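PDB 5OWU: importin subunit beta-1 from Saccharomyces cerevisiae, which carries proteins into the nucleus by pairing with importin alpha, the subunit that recognises the classical nuclear localization signal of the cargo. Local coordinates for residues A[519-522]-A[523-526]; A[541-544]-A[545-549]. One frame throughout, in Å; residues are numbered along the deposited sequence. Where two conformers were deposited one is given.

Contact 1: residues A[519-522]-A[523-526]; sequences SAFS and ALTT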
loop_
_atom_site.group_PDB
_atom_site.type_symbol
_atom_site.label_atom_id
_atom_site.label_comp_id
_atom_site.label_asym_id
_atom_site.label_seq_id
_atom_site.Cartn_x
_atom_site.Cartn_y
_atom_site.Cartn_z
ATOM N N SER A 519 11.385 1.599 19.518
ATOM C CA SER A 519 11.126 2.995 19.191
ATOM C C SER A 519 12.288 3.874 19.623
ATOM O O SER A 519 12.709 4.773 18.879
ATOM C CB SER A 519 9.821 3.452 19.845
ATOM O OG SER A 519 8.731 2.727 19.302
ATOM N N ALA A 520 12.853 3.605 20.805
ATOM C CA ALA A 520 13.994 4.401 21.243
ATOM C C ALA A 520 15.155 4.232 20.279
ATOM O O ALA A 520 15.794 5.215 19.881
ATOM C CB ALA A 520 14.406 4.010 22.660
ATOM N N PHE A 521 15.413 2.992 19.848
ATOM C CA PHE A 521 16.490 2.792 18.885
ATOM C C PHE A 521 16.198 3.556 17.604
ATOM O O PHE A 521 17.095 4.197 17.035
ATOM C CB PHE A 521 16.689 1.303 18.610
ATOM C CG PHE A 521 17.574 0.616 19.621
ATOM C CD1 PHE A 521 18.950 0.782 19.575
ATOM C CD2 PHE A 521 17.034 -0.193 20.605
ATOM C CE1 PHE A 521 19.773 0.152 20.493
ATOM C CE2 PHE A 521 17.851 -0.821 21.527
ATOM C CZ PHE A 521 19.229 -0.645 21.467
ATOM N N SER A 522 14.935 3.554 17.164
ATOM C CA SER A 522 14.604 4.308 15.964
ATOM C C SER A 522 14.931 5.783 16.152
ATOM O O SER A 522 15.521 6.410 15.262
ATOM C CB SER A 522 13.132 4.123 15.600
ATOM O OG SER A 522 12.843 4.789 14.385
ATOM N N ALA A 523 14.598 6.345 17.321
ATOM C CA ALA A 523 14.882 7.759 17.532
ATOM C C ALA A 523 16.381 8.001 17.539
ATOM O O ALA A 523 16.848 9.013 16.994
ATOM C CB ALA A 523 14.240 8.252 18.830
ATOM N N LEU A 524 17.156 7.049 18.071
ATOM C CA LEU A 524 18.602 7.210 18.032
ATOM C C LEU A 524 19.088 7.315 16.597
ATOM O O LEU A 524 19.978 8.117 16.289
ATOM C CB LEU A 524 19.295 6.054 18.758
ATOM C CG LEU A 524 19.229 6.085 20.288
ATOM C CD1 LEU A 524 19.927 4.861 20.840
ATOM C CD2 LEU A 524 19.847 7.352 20.855
ATOM N N THR A 525 18.482 6.546 15.691
ATOM C CA THR A 525 18.881 6.648 14.296
ATOM C C THR A 525 18.646 8.063 13.792
ATOM O O THR A 525 19.537 8.681 13.193
ATOM C CB THR A 525 18.127 5.613 13.465
ATOM O OG1 THR A 525 18.523 4.300 13.896
ATOM C CG2 THR A 525 18.446 5.764 11.993
ATOM N N THR A 526 17.469 8.619 14.091
ATOM C CA THR A 526 17.206 10.010 13.740
ATOM C C THR A 526 18.270 10.920 14.342
ATOM O O THR A 526 18.825 11.786 13.651
ATOM C CB THR A 526 15.803 10.409 14.214
ATOM O OG1 THR A 526 14.821 9.645 13.505
ATOM C CG2 THR A 526 15.537 11.884 13.983
HETATM O O HOH W 1 13.902 7.136 12.845
#
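A523, L524, T525 and T526 each direct a backbone N-H to the carbonyl four residues earlier, on S519, A520, F521 and S522, which identifies this continuous run as alpha-helix. The bond from L524 N to A520 O is 2.9 Å long and bends to 156° at the hydrogen. At T526 N and S522 O it lengthens to 3.2 Å but is straighter, at 163°, with the donor in the carbonyl plane. F521 O takes a second, weak approach from T525 OG1 at 3.5 Å. That hydroxyl reaches back toward the preceding turn because it lies anti to its own carbonyl carbon (chi1 -64°).

A water bridges S522 and T526, one turn apart. It donates to S522 O at 3.0 Å and is also hydrogen-bonded to T526 OG1 at 2.8 Å. S522 OG, in one of two modelled conformers, is its third partner, so this last link is less certain. The apolar pair is looser: L524 CD1 approaches the F521 ring obliquely, 4.4 Å from F521 CD1. L524 CG packs over the backbone, 3.6 Å from A520 O.

Neighbouring helices cover much of this surface. F521 packs on L572, N575 and I576 of helix 563-586, while A523 meets I478 of helix 467-484 and L503 of helix 496-507. S519 OG bonds back to N515 O. Helix 516-530 follows 496-507 as the second helix of HEAT repeat 12; in importin beta such helices line the inner side of the alpha-solenoid, and the packing on these three neighbours fits that place.

Contact 2: residues A[541-544]-A[545-549]; sequences SIST and FVMDK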
loop_
_atom_site.group_PDB
_atom_site.type_symbol
_atom_site.label_atom_id
_atom_site.label_comp_id
_atom_site.label_asym_id
_atom_site.label_seq_id
_atom_site.Cartn_x
_atom_site.Cartn_y
_atom_site.Cartn_z
ATOM N N SER A 541 28.703 9.409 21.787
ATOM C CA SER A 541 28.013 8.671 22.837
ATOM C C SER A 541 27.146 7.572 22.245
ATOM O O SER A 541 27.086 6.462 22.790
ATOM C CB SER A 541 27.172 9.616 23.701
ATOM O OG SER A 541 28.013 10.482 24.437
ATOM N N ILE A 542 26.475 7.850 21.123
ATOM C CA ILE A 542 25.634 6.827 20.507
ATOM C C ILE A 542 26.503 5.680 20.014
ATOM O O ILE A 542 26.219 4.501 20.265
ATOM C CB ILE A 542 24.789 7.430 19.367
ATOM C CG1 ILE A 542 23.844 8.503 19.912
ATOM C CG2 ILE A 542 23.981 6.338 18.663
ATOM C CD1 ILE A 542 23.143 9.315 18.829
ATOM N N SER A 543 27.606 6.015 19.342
ATOM C CA SER A 543 28.458 4.979 18.768
ATOM C C SER A 543 28.928 4.023 19.856
ATOM O O SER A 543 28.669 2.810 19.803
ATOM C CB SER A 543 29.640 5.631 18.053
ATOM O OG SER A 543 30.561 4.656 17.600
ATOM N N THR A 544 29.565 4.581 20.892
ATOM C CA THR A 544 29.992 3.796 22.046
ATOM C C THR A 544 28.858 2.936 22.572
ATOM O O THR A 544 29.047 1.745 22.853
ATOM C CB THR A 544 30.504 4.733 23.146
ATOM O OG1 THR A 544 31.665 5.423 22.683
ATOM C CG2 THR A 544 30.858 3.969 24.423
ATOM N N PHE A 545 27.661 3.516 22.690
ATOM C CA PHE A 545 26.556 2.781 23.287
ATOM C C PHE A 545 26.186 1.572 22.441
ATOM O O PHE A 545 25.991 0.470 22.970
ATOM C CB PHE A 545 25.341 3.693 23.477
ATOM C CG PHE A 545 24.053 2.937 23.683
ATOM C CD1 PHE A 545 23.785 2.310 24.888
ATOM C CD2 PHE A 545 23.126 2.834 22.666
ATOM C CE1 PHE A 545 22.606 1.606 25.071
ATOM C CE2 PHE A 545 21.948 2.137 22.847
ATOM C CZ PHE A 545 21.687 1.523 24.038
ATOM N N VAL A 546 26.097 1.743 21.119
ATOM C CA VAL A 546 25.537 0.656 20.325
ATOM C C VAL A 546 26.550 -0.475 20.195
ATOM O O VAL A 546 26.213 -1.651 20.376
ATOM C CB VAL A 546 25.042 1.164 18.955
ATOM C CG1 VAL A 546 23.850 2.108 19.150
ATOM C CG2 VAL A 546 26.163 1.834 18.158
ATOM N N MET A 547 27.816 -0.138 19.948
ATOM C CA MET A 547 28.854 -1.162 19.881
ATOM C C MET A 547 28.876 -1.981 21.166
ATOM O O MET A 547 28.661 -3.201 21.146
ATOM C CB MET A 547 30.207 -0.506 19.590
ATOM C CG MET A 547 30.252 0.090 18.181
ATOM S SD MET A 547 31.820 0.781 17.619
ATOM C CE MET A 547 32.196 1.975 18.903
ATOM N N ASP A 548 29.078 -1.315 22.308
ATOM C CA ASP A 548 29.003 -2.001 23.593
ATOM C C ASP A 548 27.713 -2.809 23.699
ATOM O O ASP A 548 27.724 -3.979 24.102
ATOM C CB ASP A 548 29.100 -0.985 24.734
ATOM C CG ASP A 548 30.433 -0.241 24.755
ATOM O OD1 ASP A 548 31.179 -0.303 23.755
ATOM O OD2 ASP A 548 30.727 0.422 25.774
ATOM N N LYS A 549 26.587 -2.204 23.314
ATOM C CA LYS A 549 25.310 -2.890 23.475
ATOM C C LYS A 549 25.269 -4.156 22.639
ATOM O O LYS A 549 24.781 -5.201 23.094
ATOM C CB LYS A 549 24.159 -1.961 23.096
ATOM C CG LYS A 549 22.787 -2.484 23.496
ATOM C CD LYS A 549 22.594 -2.407 25.007
ATOM C CE LYS A 549 21.280 -3.030 25.424
ATOM N NZ LYS A 549 21.058 -2.946 26.895
#
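The F545 ring has I542 O at its edge, near the ring plane, and F545 CB sits 3.4 Å from I542 O. CG stands anti to the backbone N (chi1 162°), which swings the ring off the preceding turn toward adjacent helices. The second flat group, the D548 carboxylate, lies alongside the T544 side chain, both pointing the same way, with D548 OD2 3.8 Å from T544 CG2. D548 OD1 is 3.1 Å from T544 O, but both are acceptors and no bond joins them; as D548 has two modelled conformers, this approach is tentative. The backbone supplies the actual link, from D548 N to T544 O.

S543 O receives M547 N in a nearly straight bond of 3.1 Å (171°), and V546 N adds a weak second one. V546 CG2 also presses close to this oxygen, at 3.2 Å. Further out, a bend at chi3 (-55°) folds the M547 methyl back over the preceding turn, bringing CE to 3.4 Å from S543 OG, while the side chain also packs on L580 of helix 563-586. An alanine at M547 lacks the thioether arm and would probably open a gap between the S543 side chain and L580. I542 CG2 and V546 CG1 meet more loosely, at 4.3 Å.

K549 NZ bonds to N508, just past helix 496-507, and to Q552 of its own helix. Three other helices flank this one: S543 and V546 touch V583 and V579 of helix 563-586, I542 packs on V500 of helix 496-507 and on M527 and V528 of helix 516-530, and the F545 side chain packs on I504 and A507 of helix 496-507.

In the fold
Contact 1 closes before contact 2 opens: the first is on helix 516-530 in HEAT repeat 12, the second on the next helix, 536-553, in repeat 13. Their centres are 13 Å apart and lie on the same side of the chain's centre, and the two touch directly. F521 CE1 comes to 3.8 Å from F545 CE2, and L524 CD1 to 3.9 Å from the same F545 atom, while I542 CD1 rests near L524 O. Both also pack on helices 496-507 and 563-586. The direct contacts join repeat 12 to repeat 13 through a largely apolar seam, which is how the superhelical importin solenoid is built from successive units.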